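PDB 4UAS: protein CbbY from Rhodobacter sphaeroides, which removes phosphate from xylulose-1,5-bisphosphate, a potent Rubisco inhibitor formed by Rubisco itself, using magnesium and the catalytic machinery of the HAD-like hydrolases. Local coordinates for residues A[39-42]-A[43-47]; A[124-127]-A[128-132]. One frame throughout, in Å; residues are numbered along the deposited sequence. Where two conformers were deposited one is given.

Contact 1: residues A[39-42]-A[43-47]; sequences REEY and RELLT
Arg43, Leu45 and Leu46 each give their backbone N-H to the carbonyl four residues back, on Arg39, Glu41 and Tyr42, the i to i+4 bonding that runs along the short helix 39-45 and into the residues after it. This helix belongs to the alpha-helical cap of this HAD-type phosphatase, where helices 17-31 and 51-61 pack against it. Its central side-chain contact is Tyr42 with Leu46, one turn on. Leu46 CG lies over one face of the phenol ring, offset toward its rim, in a CH-pi contact, 4.1 Å from the ring centroid and 25° off the ring normal. Leu46 CD1 reaches Tyr42 CD2 at 3.7 Å, while Leu46 CD2 sits by CE2 and CZ, nearer the hydroxyl end; leucine suits the place by offering the ring a branched apolar group. Tyr42 suits its own because its ring is apolar enough to take a leucine, whereas its OH hydrogen-bonds Glu17, a substrate-binding residue. With chi1 at -162°, the Tyr42 ring leaves its backbone opposite N and swings out beside Leu46. A leucine in place of Tyr42 would probably leave the Glu17 carboxylate without this hydroxyl partner and Leu46 without a flat face to rest on. Arg43 NE donates to a water lying at the guanidinium edge, in plane, and that water donates weakly to Arg39 O; NH1 hydrogen-bonds Phe197 O, and the Phe197 ring makes a cation-pi contact. Glu44, exposed, has a carboxylate that can take a water: its chain folds back at chi2 (-53°), and a second water bridges Glu40 O, 2.7 Å away, and Glu44 OE2, 2.9 Å away.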
loop_
_atom_site.group_PDB
_atom_site.type_symbol
_atom_site.label_atom_id
_atom_site.label_comp_id
_atom_site.label_asym_id
_atom_site.label_seq_id
_atom_site.Cartn_x
_atom_site.Cartn_y
_atom_site.Cartn_z
ATOM N N ARG A 39 6.406 -17.969 1.180
ATOM C CA ARG A 39 5.667 -17.113 2.097
ATOM C C ARG A 39 6.393 -16.758 3.376
ATOM O O ARG A 39 6.311 -15.652 3.880
ATOM C CB ARG A 39 4.319 -17.711 2.474
ATOM C CG ARG A 39 3.295 -17.643 1.432
ATOM C CD ARG A 39 2.011 -18.257 1.901
ATOM N NE ARG A 39 0.907 -18.019 1.028
ATOM C CZ ARG A 39 -0.324 -18.426 1.278
ATOM N NH1 ARG A 39 -0.644 -19.116 2.362
ATOM N NH2 ARG A 39 -1.287 -18.175 0.434
ATOM N N GLU A 40 7.123 -17.745 3.918
ATOM C CA GLU A 40 7.852 -17.502 5.144
ATOM C C GLU A 40 8.893 -16.391 4.932
ATOM O O GLU A 40 9.018 -15.457 5.747
ATOM C CB GLU A 40 8.522 -18.812 5.613
ATOM C CG GLU A 40 9.398 -18.637 6.820
ATOM C CD GLU A 40 9.918 -19.945 7.418
ATOM O OE1 GLU A 40 9.456 -21.018 7.114
ATOM O OE2 GLU A 40 10.685 -19.880 8.370
ATOM N N GLU A 41 9.663 -16.498 3.844
ATOM C CA GLU A 41 10.683 -15.472 3.599
ATOM C C GLU A 41 10.000 -14.143 3.213
ATOM O O GLU A 41 10.458 -13.067 3.616
ATOM C CB GLU A 41 11.664 -15.934 2.558
ATOM C CG GLU A 41 12.685 -14.891 2.179
ATOM C CD GLU A 41 13.900 -15.427 1.511
ATOM O OE1 GLU A 41 13.826 -16.497 0.931
ATOM O OE2 GLU A 41 14.939 -14.803 1.579
ATOM N N TYR A 42 8.936 -14.188 2.430
ATOM C CA TYR A 42 8.301 -12.948 2.025
ATOM C C TYR A 42 7.725 -12.199 3.202
ATOM O O TYR A 42 7.793 -10.938 3.268
ATOM C CB TYR A 42 7.234 -13.256 0.929
ATOM C CG TYR A 42 6.845 -12.014 0.159
ATOM C CD1 TYR A 42 7.797 -11.323 -0.606
ATOM C CD2 TYR A 42 5.558 -11.493 0.186
ATOM C CE1 TYR A 42 7.479 -10.206 -1.368
ATOM C CE2 TYR A 42 5.215 -10.392 -0.547
ATOM C CZ TYR A 42 6.143 -9.742 -1.324
ATOM O OH TYR A 42 5.849 -8.591 -2.013
ATOM N N ARG A 43 7.179 -12.873 4.187
ATOM C CA ARG A 43 6.669 -12.185 5.398
ATOM C C ARG A 43 7.728 -11.379 6.085
ATOM O O ARG A 43 7.452 -10.286 6.546
ATOM C CB ARG A 43 6.070 -13.230 6.334
ATOM C CG ARG A 43 5.390 -12.600 7.575
ATOM C CD ARG A 43 4.817 -13.649 8.511
ATOM N NE ARG A 43 3.714 -14.341 7.855
ATOM C CZ ARG A 43 2.438 -14.031 7.856
ATOM N NH1 ARG A 43 1.948 -12.991 8.594
ATOM N NH2 ARG A 43 1.642 -14.655 7.059
ATOM N N GLU A 44 8.985 -11.880 6.084
ATOM C CA GLU A 44 10.120 -11.109 6.650
ATOM C C GLU A 44 10.507 -9.949 5.753
ATOM O O GLU A 44 10.660 -8.804 6.222
ATOM C CB GLU A 44 11.288 -12.031 6.888
ATOM C CG GLU A 44 11.037 -13.174 7.879
ATOM C CD GLU A 44 10.503 -12.685 9.217
ATOM O OE1 GLU A 44 11.137 -11.743 9.815
ATOM O OE2 GLU A 44 9.414 -13.233 9.669
ATOM N N LEU A 45 10.641 -10.219 4.474
ATOM C CA LEU A 45 11.023 -9.172 3.543
ATOM C C LEU A 45 10.033 -8.016 3.453
ATOM O O LEU A 45 10.430 -6.883 3.089
ATOM C CB LEU A 45 11.252 -9.790 2.158
ATOM C CG LEU A 45 12.451 -10.689 1.952
ATOM C CD1 LEU A 45 12.417 -11.344 0.577
ATOM C CD2 LEU A 45 13.740 -9.902 2.190
ATOM N N LEU A 46 8.771 -8.274 3.758
ATOM C CA LEU A 46 7.740 -7.265 3.751
ATOM C C LEU A 46 7.949 -6.188 4.774
ATOM O O LEU A 46 7.321 -5.117 4.645
ATOM C CB LEU A 46 6.349 -7.903 3.910
ATOM C CG LEU A 46 5.703 -8.470 2.630
ATOM C CD1 LEU A 46 4.481 -9.262 2.990
ATOM C CD2 LEU A 46 5.343 -7.357 1.687
ATOM N N THR A 47 8.791 -6.361 5.767
ATOM C CA THR A 47 9.079 -5.310 6.742
ATOM C C THR A 47 9.911 -4.190 6.132
ATOM O O THR A 47 9.996 -3.112 6.723
ATOM C CB THR A 47 9.709 -5.799 8.057
ATOM O OG1 THR A 47 11.048 -6.269 7.779
ATOM C CG2 THR A 47 8.865 -6.911 8.673
HETATM O O HOH W 1 4.128 -16.190 5.831
HETATM O O HOH W 2 8.192 -15.453 8.332
#

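Contact 2: residues A[124-127]-A[128-132]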
loop_
_atom_site.group_PDB
_atom_site.type_symbol
_atom_site.label_atom_id
_atom_site.label_comp_id
_atom_site.label_asym_id
_atom_site.label_seq_id
_atom_site.Cartn_x
_atom_site.Cartn_y
_atom_site.Cartn_z
ATOM N N ALA A 124 -2.903 0.360 -12.019
ATOM C CA ALA A 124 -3.427 -0.960 -12.402
ATOM C C ALA A 124 -4.527 -1.406 -11.444
ATOM O O ALA A 124 -5.565 -1.930 -11.850
ATOM C CB ALA A 124 -2.255 -1.948 -12.445
ATOM N N LEU A 125 -4.327 -1.200 -10.134
ATOM C CA LEU A 125 -5.337 -1.528 -9.176
ATOM C C LEU A 125 -6.624 -0.755 -9.341
ATOM O O LEU A 125 -7.704 -1.309 -9.289
ATOM C CB LEU A 125 -4.773 -1.371 -7.750
ATOM C CG LEU A 125 -5.759 -1.718 -6.628
ATOM C CD1 LEU A 125 -4.947 -2.031 -5.342
ATOM C CD2 LEU A 125 -6.579 -0.506 -6.185
ATOM N N CYS A 126 -6.526 0.527 -9.603
ATOM C CA CYS A 126 -7.716 1.321 -9.799
ATOM C C CYS A 126 -8.471 0.948 -11.069
ATOM O O CYS A 126 -9.698 0.795 -11.020
ATOM C CB CYS A 126 -7.398 2.809 -9.778
ATOM S SG CYS A 126 -6.902 3.413 -8.175
ATOM N N ARG A 127 -7.744 0.641 -12.181
ATOM C CA ARG A 127 -8.424 0.205 -13.387
ATOM C C ARG A 127 -9.213 -1.082 -13.084
ATOM O O ARG A 127 -10.377 -1.227 -13.519
ATOM C CB ARG A 127 -7.466 0.050 -14.547
ATOM C CG ARG A 127 -6.944 1.328 -15.111
ATOM C CD ARG A 127 -6.222 1.036 -16.435
ATOM N NE ARG A 127 -5.074 0.081 -16.267
ATOM C CZ ARG A 127 -3.804 0.442 -15.953
ATOM N NH1 ARG A 127 -3.509 1.718 -15.762
ATOM N NH2 ARG A 127 -2.821 -0.453 -15.821
ATOM N N ALA A 128 -8.587 -2.050 -12.437
ATOM C CA ALA A 128 -9.174 -3.382 -12.239
ATOM C C ALA A 128 -10.280 -3.350 -11.201
ATOM O O ALA A 128 -11.321 -4.012 -11.365
ATOM C CB ALA A 128 -8.104 -4.374 -11.883
ATOM N N CYS A 129 -10.067 -2.609 -10.125
ATOM C CA CYS A 129 -10.919 -2.741 -8.927
ATOM C C CYS A 129 -11.957 -1.652 -8.807
ATOM O O CYS A 129 -13.017 -1.926 -8.200
ATOM C CB CYS A 129 -10.064 -2.763 -7.653
ATOM S SG CYS A 129 -8.916 -4.093 -7.551
ATOM N N PHE A 130 -11.672 -0.450 -9.292
ATOM C CA PHE A 130 -12.579 0.650 -9.240
ATOM C C PHE A 130 -13.225 0.898 -10.606
ATOM O O PHE A 130 -14.244 1.584 -10.669
ATOM C CB PHE A 130 -11.967 1.943 -8.700
ATOM C CG PHE A 130 -11.604 1.977 -7.222
ATOM C CD1 PHE A 130 -12.603 2.258 -6.266
ATOM C CD2 PHE A 130 -10.343 1.846 -6.786
ATOM C CE1 PHE A 130 -12.308 2.313 -4.965
ATOM C CE2 PHE A 130 -10.055 1.935 -5.481
ATOM C CZ PHE A 130 -11.014 2.175 -4.574
ATOM N N GLY A 131 -12.613 0.430 -11.717
ATOM C CA GLY A 131 -13.027 0.631 -13.074
ATOM C C GLY A 131 -12.786 2.038 -13.605
ATOM O O GLY A 131 -13.506 2.508 -14.473
ATOM N N HIS A 132 -11.818 2.734 -12.988
ATOM C CA HIS A 132 -11.422 4.115 -13.398
ATOM C C HIS A 132 -9.924 4.292 -13.294
ATOM O O HIS A 132 -9.267 3.630 -12.490
ATOM C CB HIS A 132 -12.057 5.091 -12.382
ATOM C CG HIS A 132 -13.569 5.136 -12.393
ATOM N ND1 HIS A 132 -14.273 5.614 -13.449
ATOM C CD2 HIS A 132 -14.488 4.688 -11.497
ATOM C CE1 HIS A 132 -15.563 5.507 -13.201
ATOM N NE2 HIS A 132 -15.727 4.940 -12.022
#
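Cys126 and Phe130 meet one turn apart, the thiol SG lying 4.0 Å from ring atom CD2. This is a sulfur-aromatic contact of oblique kind, the sulfur 5.2 Å from the centroid of the Phe130 ring and 65° off its normal. Cys126 is buried, and its small, weakly polar thiol fits there beside the ring. Both side chains have their gamma atom anti to the carbonyl carbon (chi1 -69° in each), which sends SG and the ring out side by side. Leu125 meets two partners: its branch carbon CG touches Cys129 SG at 4.1 Å, and methyl CD2 approaches Phe130 CE2 at a slightly longer range. The guanidinium of Arg127, its chain bent at chi3, lays one face over Ala124 CA, where a side chain as small as alanine's leaves room for it. Beneath these groups runs the last turn of helix 119-129, the helix of a beta-alpha-beta unit between parallel strands 110-114 and 140-142 of the Rossmann-like HAD core. Ala128 N and Cys129 N bond to Ala124 O and Leu125 O in regular helical fashion. Cys126 O then gathers several donors at the helix end: Phe130 N at 2.9 Å, and more weakly Gly131 N and His132 N. Gly131 turns the chain out of the helix with positive phi (73°), a conformation that glycine adopts at little cost, and its CA makes a C-H...O contact with Arg127 O at 3.3 Å. Farther out, Leu93 touches both Cys129 and Phe130, Ala134 meets Cys126, and Val83 and Met86 of helix 71-87 pack on Ala124.

In the fold
Contact 1 runs along the short helix 39-45; contact 2 is the last turn of helix 119-129 and the chain leaving it. Their centres are 26 Å apart and their nearest atoms about 13 Å apart, so they do not touch. Contact 1 approaches the active site from the helical cap, contact 2 from the core domain, whose Asp8, Asp10 and Asp176 bind the magnesium ion. In contact 1 the Leu46 side chain is about 8 Å from the magnesium, and Tyr42 lies about 3 Å, side chain to side chain, from the substrate-binding residues Glu17 and Arg54. In contact 2 the Leu125 side chain is about 10 Å from the magnesium and about 6 Å from the side chain of its ligand Asp10.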